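Local coordinates for PspGI restriction endonuclease (PDB 3BM3), which binds its substrate DNA in a complex marked by base flipping and probably cleaves it as a type II site-specific endonuclease, at residues L31-D34 against E35-R39; S247-F250 against D251-Q255. The protein carries 2 engineered substitutions. All coordinates share one frame; numbering follows the deposited sequence. Where two conformers were deposited one is given.

Contact 1: residues L31-D34 against E35-R39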
ATOM      1  N   LEU C  31      16.104  11.982 -25.037  1.00 22.31           N
ATOM      2  CA  LEU C  31      16.762  12.910 -24.119  1.00 22.14           C
ATOM      3  C   LEU C  31      18.291  12.864 -24.193  1.00 21.81           C
ATOM      4  O   LEU C  31      18.961  13.614 -23.492  1.00 22.27           O
ATOM      5  CB  LEU C  31      16.362  12.588 -22.674  1.00 22.47           C
ATOM      6  CG  LEU C  31      14.896  12.842 -22.313  1.00 22.94           C
ATOM      7  CD1 LEU C  31      14.640  12.375 -20.879  1.00 24.74           C
ATOM      8  CD2 LEU C  31      14.511  14.326 -22.514  1.00 23.94           C
ATOM      9  N   ASN C  32      18.828  11.980 -25.013  1.00 21.25           N
ATOM     10  CA  ASN C  32      20.248  11.635 -24.965  1.00 21.76           C
ATOM     11  C   ASN C  32      20.742  11.492 -23.526  1.00 21.38           C
ATOM     12  O   ASN C  32      21.716  12.115 -23.084  1.00 20.33           O
ATOM     13  CB  ASN C  32      21.116  12.613 -25.766  1.00 22.52           C
ATOM     14  CG  ASN C  32      22.476  12.000 -26.145  1.00 24.39           C
ATOM     15  OD1 ASN C  32      22.852  10.915 -25.641  1.00 26.40           O
ATOM     16  ND2 ASN C  32      23.225  12.684 -27.019  1.00 28.21           N
ATOM     17  N   VAL C  33      20.048  10.640 -22.798  1.00 20.04           N
ATOM     18  CA  VAL C  33      20.403  10.340 -21.417  1.00 20.17           C
ATOM     19  C   VAL C  33      21.799   9.738 -21.292  1.00 20.22           C
ATOM     20  O   VAL C  33      22.472   9.943 -20.294  1.00 20.01           O
ATOM     21  CB  VAL C  33      19.354   9.412 -20.775  1.00 19.74           C
ATOM     22  CG1 VAL C  33      19.890   8.723 -19.526  1.00 19.81           C
ATOM     23  CG2 VAL C  33      18.094  10.219 -20.478  1.00 20.38           C
ATOM     24  N   ASP C  34      22.245   9.002 -22.294  1.00 20.90           N
ATOM     25  CA  ASP C  34      23.568   8.412 -22.209  1.00 22.02           C
ATOM     26  C   ASP C  34      24.621   9.507 -22.174  1.00 21.88           C
ATOM     27  O   ASP C  34      25.614   9.368 -21.481  1.00 21.40           O
ATOM     28  CB  ASP C  34      23.805   7.405 -23.309  1.00 23.31           C
ATOM     29  CG  ASP C  34      22.917   6.176 -23.162  1.00 25.69           C
ATOM     30  OD1 ASP C  34      22.325   5.954 -22.061  1.00 26.83           O
ATOM     31  OD2 ASP C  34      22.805   5.429 -24.156  1.00 32.37           O
ATOM     32  N   GLU C  35      24.359  10.620 -22.844  1.00 21.74           N
ATOM     33  CA  GLU C  35      25.287  11.749 -22.779  1.00 22.48           C
ATOM     34  C   GLU C  35      25.157  12.506 -21.457  1.00 21.72           C
ATOM     35  O   GLU C  35      26.157  12.998 -20.930  1.00 21.46           O
ATOM     36  CB  GLU C  35      25.129  12.667 -23.995  1.00 23.26           C
ATOM     37  CG  GLU C  35      24.308  13.933 -23.776  1.00 27.30           C
ATOM     38  CD  GLU C  35      25.126  15.077 -23.196  1.00 32.03           C
ATOM     39  OE1 GLU C  35      26.248  15.338 -23.699  1.00 36.11           O
ATOM     40  OE2 GLU C  35      24.638  15.732 -22.243  1.00 37.01           O
ATOM     41  N   LEU C  36      23.951  12.610 -20.911  1.00 20.78           N
ATOM     42  CA  LEU C  36      23.757  13.159 -19.560  1.00 21.00           C
ATOM     43  C   LEU C  36      24.497  12.326 -18.506  1.00 20.27           C
ATOM     44  O   LEU C  36      25.170  12.862 -17.633  1.00 19.08           O
ATOM     45  CB  LEU C  36      22.281  13.195 -19.174  1.00 21.70           C
ATOM     46  CG  LEU C  36      21.383  14.179 -19.916  1.00 22.03           C
ATOM     47  CD1 LEU C  36      19.955  13.873 -19.546  1.00 21.81           C
ATOM     48  CD2 LEU C  36      21.764  15.617 -19.592  1.00 23.97           C
ATOM     49  N   LEU C  37      24.355  11.005 -18.581  1.00 20.01           N
ATOM     50  CA  LEU C  37      25.034  10.132 -17.625  1.00 20.19           C
ATOM     51  C   LEU C  37      26.552  10.287 -17.714  1.00 20.07           C
ATOM     52  O   LEU C  37      27.236  10.243 -16.699  1.00 19.52           O
ATOM     53  CB  LEU C  37      24.650   8.685 -17.854  1.00 20.44           C
ATOM     54  CG  LEU C  37      23.205   8.326 -17.543  1.00 21.70           C
ATOM     55  CD1 LEU C  37      22.833   6.996 -18.197  1.00 22.61           C
ATOM     56  CD2 LEU C  37      23.016   8.272 -16.006  1.00 21.86           C
ATOM     57  N   ASP C  38      27.071  10.492 -18.920  1.00 20.23           N
ATOM     58  CA  ASP C  38      28.504  10.782 -19.121  1.00 20.81           C
ATOM     59  C   ASP C  38      28.963  12.042 -18.386  1.00 20.91           C
ATOM     60  O   ASP C  38      30.157  12.212 -18.120  1.00 21.27           O
ATOM     61  CB  ASP C  38      28.821  11.018 -20.594  1.00 21.25           C
ATOM     62  CG  ASP C  38      28.685   9.786 -21.439  1.00 22.55           C
ATOM     63  OD1 ASP C  38      28.676   8.664 -20.892  1.00 25.66           O
ATOM     64  OD2 ASP C  38      28.559   9.962 -22.663  1.00 23.32           O
ATOM     65  N   ARG C  39      28.010  12.922 -18.096  0.50 21.02           N
ATOM     66  CA  ARG C  39      28.272  14.212 -17.479  0.50 21.31           C
ATOM     67  C   ARG C  39      27.777  14.258 -16.025  0.50 20.64           C
ATOM     68  O   ARG C  39      27.588  15.330 -15.463  0.50 20.33           O
ATOM     69  CB  ARG C  39      27.588  15.294 -18.305  0.50 21.84           C
ATOM     70  CG  ARG C  39      28.153  15.418 -19.729  0.50 23.87           C
ATOM     71  CD  ARG C  39      27.971  16.820 -20.298  0.50 26.71           C
ATOM     72  NE  ARG C  39      28.383  17.850 -19.342  0.50 28.50           N
ATOM     73  CZ  ARG C  39      29.643  18.108 -18.991  0.50 29.99           C
ATOM     74  NH1 ARG C  39      30.658  17.431 -19.523  0.50 31.63           N
ATOM     75  NH2 ARG C  39      29.896  19.064 -18.109  0.50 30.37           N
TER
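Leu37 N donates to Val33 O at 2.8 Å in a nearly straight bond, the shortest of those that tie the first turn of this helix together. One residue further on, Asp38 N reaches Asp34 O at 3.2 Å. At the start of the turn Asn32 O takes Leu36 N at 3.2 Å, and Glu35 N only weakly. Glu35 N also gives to Asn32 OD1 at 3.2 Å, the donor lying 55° out of the amide plane rather than on a lone pair. Asn32 CG stands opposite the backbone nitrogen (chi1 -159°), which brings the amide alongside CB and CG of Glu35, with Glu35 CB 3.3 Å from Asn32 OD1. Asn32 has two roles: with positive phi it closes helix 20-31 in a Schellman motif, and as N-cap it opens helix 33-38. On the buried side, Leu37 CD1 meets Val33 CG1 at 3.7 Å, the two side chains crossing obliquely, while Leu37 CG lies 3.3 Å from Val33 O. Replacing Leu37 with an alanine would probably leave Val33 CG1 without its leucine neighbour and open a gap towards Ile55 and Leu111. On another flank Leu36 CD1 lies 4.2 Å from Val33 CG2, and Leu36 also touches Met58 of helix 52-80.

Contact 2: residues S247-F250 against D251-Q255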
ATOM      1  N   SER C 247      20.067  11.184  -4.957  1.00 10.82           N
ATOM      2  CA  SER C 247      21.292  11.207  -5.712  1.00 10.74           C
ATOM      3  C   SER C 247      22.446  10.566  -4.998  1.00 10.85           C
ATOM      4  O   SER C 247      23.421  10.144  -5.638  1.00 12.07           O
ATOM      5  CB  SER C 247      21.627  12.644  -6.084  1.00 10.78           C
ATOM      6  OG  SER C 247      20.749  13.062  -7.091  1.00 11.79           O
ATOM      7  N   ASP C 248      22.379  10.544  -3.668  1.00 10.30           N
ATOM      8  CA  ASP C 248      23.479  10.051  -2.862  1.00 11.15           C
ATOM      9  C   ASP C 248      23.555   8.545  -2.832  1.00 10.69           C
ATOM     10  O   ASP C 248      24.578   7.977  -2.401  1.00 11.28           O
ATOM     11  CB  ASP C 248      23.311  10.468  -1.404  1.00 10.50           C
ATOM     12  CG  ASP C 248      23.448  11.935  -1.177  1.00 15.02           C
ATOM     13  OD1 ASP C 248      23.845  12.641  -2.080  1.00 13.27           O
ATOM     14  OD2 ASP C 248      23.128  12.361  -0.056  1.00 21.62           O
ATOM     15  N   ILE C 249      22.491   7.862  -3.249  1.00 11.18           N
ATOM     16  CA  ILE C 249      22.451   6.439  -2.991  1.00 10.93           C
ATOM     17  C   ILE C 249      23.546   5.704  -3.776  1.00 11.06           C
ATOM     18  O   ILE C 249      24.049   4.701  -3.344  1.00 11.17           O
ATOM     19  CB  ILE C 249      21.075   5.833  -3.251  1.00 10.70           C
ATOM     20  CG1 ILE C 249      20.982   4.442  -2.625  1.00 11.54           C
ATOM     21  CG2 ILE C 249      20.739   5.837  -4.773  1.00 12.06           C
ATOM     22  CD1 ILE C 249      19.581   3.851  -2.582  1.00 11.34           C
ATOM     23  N   PHE C 250      23.917   6.216  -4.923  1.00 11.40           N
ATOM     24  CA  PHE C 250      24.843   5.519  -5.798  1.00 12.23           C
ATOM     25  C   PHE C 250      26.238   5.465  -5.218  1.00 12.36           C
ATOM     26  O   PHE C 250      26.828   4.379  -5.097  1.00 13.65           O
ATOM     27  CB  PHE C 250      24.755   6.128  -7.183  1.00 12.98           C
ATOM     28  CG  PHE C 250      23.360   6.050  -7.704  1.00 12.47           C
ATOM     29  CD1 PHE C 250      22.850   4.844  -8.112  1.00 12.68           C
ATOM     30  CD2 PHE C 250      22.498   7.135  -7.611  1.00 11.61           C
ATOM     31  CE1 PHE C 250      21.551   4.745  -8.509  1.00 13.95           C
ATOM     32  CE2 PHE C 250      21.198   7.039  -8.002  1.00 13.82           C
ATOM     33  CZ  PHE C 250      20.715   5.843  -8.449  1.00 13.91           C
ATOM     34  N   ASP C 251      26.727   6.604  -4.766  1.00 13.09           N
ATOM     35  CA  ASP C 251      28.011   6.624  -4.096  1.00 14.23           C
ATOM     36  C   ASP C 251      27.921   5.897  -2.755  1.00 13.63           C
ATOM     37  O   ASP C 251      28.850   5.229  -2.344  1.00 13.37           O
ATOM     38  CB  ASP C 251      28.481   8.058  -3.914  1.00 15.69           C
ATOM     39  CG  ASP C 251      29.856   8.126  -3.302  1.00 19.55           C
ATOM     40  OD1 ASP C 251      30.737   7.495  -3.896  1.00 22.17           O
ATOM     41  OD2 ASP C 251      30.006   8.740  -2.215  1.00 25.55           O
ATOM     42  N   ASP C 252      26.777   5.994  -2.070  1.00 12.59           N
ATOM     43  CA  ASP C 252      26.596   5.283  -0.798  1.00 12.72           C
ATOM     44  C   ASP C 252      26.744   3.782  -1.013  1.00 11.73           C
ATOM     45  O   ASP C 252      27.343   3.073  -0.203  1.00 11.92           O
ATOM     46  CB  ASP C 252      25.233   5.585  -0.210  1.00 11.88           C
ATOM     47  CG  ASP C 252      25.116   6.972   0.395  1.00 13.72           C
ATOM     48  OD1 ASP C 252      26.112   7.726   0.422  1.00 12.67           O
ATOM     49  OD2 ASP C 252      24.003   7.291   0.884  1.00 14.54           O
ATOM     50  N   ILE C 253      26.191   3.288  -2.109  1.00 11.81           N
ATOM     51  CA  ILE C 253      26.301   1.873  -2.418  1.00 12.12           C
ATOM     52  C   ILE C 253      27.767   1.538  -2.702  1.00 12.47           C
ATOM     53  O   ILE C 253      28.316   0.562  -2.195  1.00 13.30           O
ATOM     54  CB  ILE C 253      25.467   1.496  -3.637  1.00 12.44           C
ATOM     55  CG1 ILE C 253      23.980   1.570  -3.305  1.00 12.17           C
ATOM     56  CG2 ILE C 253      25.807   0.087  -4.098  1.00 12.31           C
ATOM     57  CD1 ILE C 253      23.102   1.644  -4.579  1.00 12.05           C
ATOM     58  N   ILE C 254      28.388   2.372  -3.524  1.00 13.62           N
ATOM     59  CA  ILE C 254      29.823   2.197  -3.861  1.00 14.31           C
ATOM     60  C   ILE C 254      30.648   2.129  -2.571  1.00 15.15           C
ATOM     61  O   ILE C 254      31.503   1.253  -2.409  1.00 15.62           O
ATOM     62  CB  ILE C 254      30.328   3.334  -4.766  1.00 15.10           C
ATOM     63  CG1 ILE C 254      29.799   3.120  -6.202  1.00 15.99           C
ATOM     64  CG2 ILE C 254      31.862   3.357  -4.780  1.00 14.48           C
ATOM     65  CD1 ILE C 254      29.854   4.339  -7.081  1.00 18.55           C
ATOM     66  N   GLN C 255      30.407   3.049  -1.652  1.00 15.58           N
ATOM     67  CA  GLN C 255      31.194   3.095  -0.413  1.00 16.72           C
ATOM     68  C   GLN C 255      30.899   1.906   0.489  1.00 17.09           C
ATOM     69  O   GLN C 255      31.785   1.355   1.151  1.00 16.45           O
ATOM     70  CB  GLN C 255      30.928   4.379   0.348  1.00 17.40           C
ATOM     71  CG  GLN C 255      31.278   5.648  -0.431  1.00 19.44           C
ATOM     72  CD  GLN C 255      32.736   5.717  -0.815  1.00 22.99           C
ATOM     73  OE1 GLN C 255      33.595   5.297  -0.054  1.00 25.65           O
ATOM     74  NE2 GLN C 255      33.023   6.273  -1.984  1.00 27.20           N
TER
HETATM   75  O   HOH W   1      25.862   9.224  -5.369  1.00 11.93           O
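Ile249 and Ile253, one helical turn apart, meet through Ile249 CG1 and Ile253 CD1 at 4.0 Å. The first torsion of Ile249 (chi1 -165°) places CG1 opposite the backbone nitrogen, beside the carbonyl carbon, and puts CG2 between the two. From there CG2 sits over the centre of the Phe250 ring, 3.4 Å above its plane. Asp252 takes a different rotamer: at chi1 -74° its carboxylate folds back beside the preceding turn, and Asp252 CG lies 3.0 Å from Asp248 O, the acceptor of Asp252 N. Asp252 OD1 is also 3.2 Å from Asp248 O, and two acceptors so close would probably repel, but the carboxylate is engaged by Arg244 at OD1 and by Arg211 and Tyr213 at OD2. The helix, 249-259, follows strand 243-245, outermost in the mixed sheet of this chain of a PDDEXK-clan nuclease. Ile249 and Ile253 face that sheet, against Trp188 and Ile157, whereas Phe250 meets Phe108 and Phe115 with its ring. On the exposed side Gln255 NE2 donates to the syn side of Asp251 OD1 at 3.2 Å, almost straight and within the plane of its own amide. A water replaces the direct backbone bond one turn earlier, donating to Ser247 O at 2.6 Å and accepting from Asp251 N at 2.8 Å.

In the fold
Contacts 1 and 2 rest on the same two long helices. Helix 85-115 serves both through Leu111, which meets Leu37 from contact 1 and Phe250 from contact 2; helix 52-80 is the second common neighbour, through Met58 and Ile55 for contact 1 and Pro52 for contact 2. Their centres are about 19 Å apart and their nearest atoms about 8 Å, with no touch between them. In contact 1 a side chain caps a helix straight after another helix, while in contact 2 a water links two backbone groups near the beginning of helix 249-259. Neither reaches the DNA, whose nearest atoms are about 11 Å from contact 1 and 14 Å from contact 2.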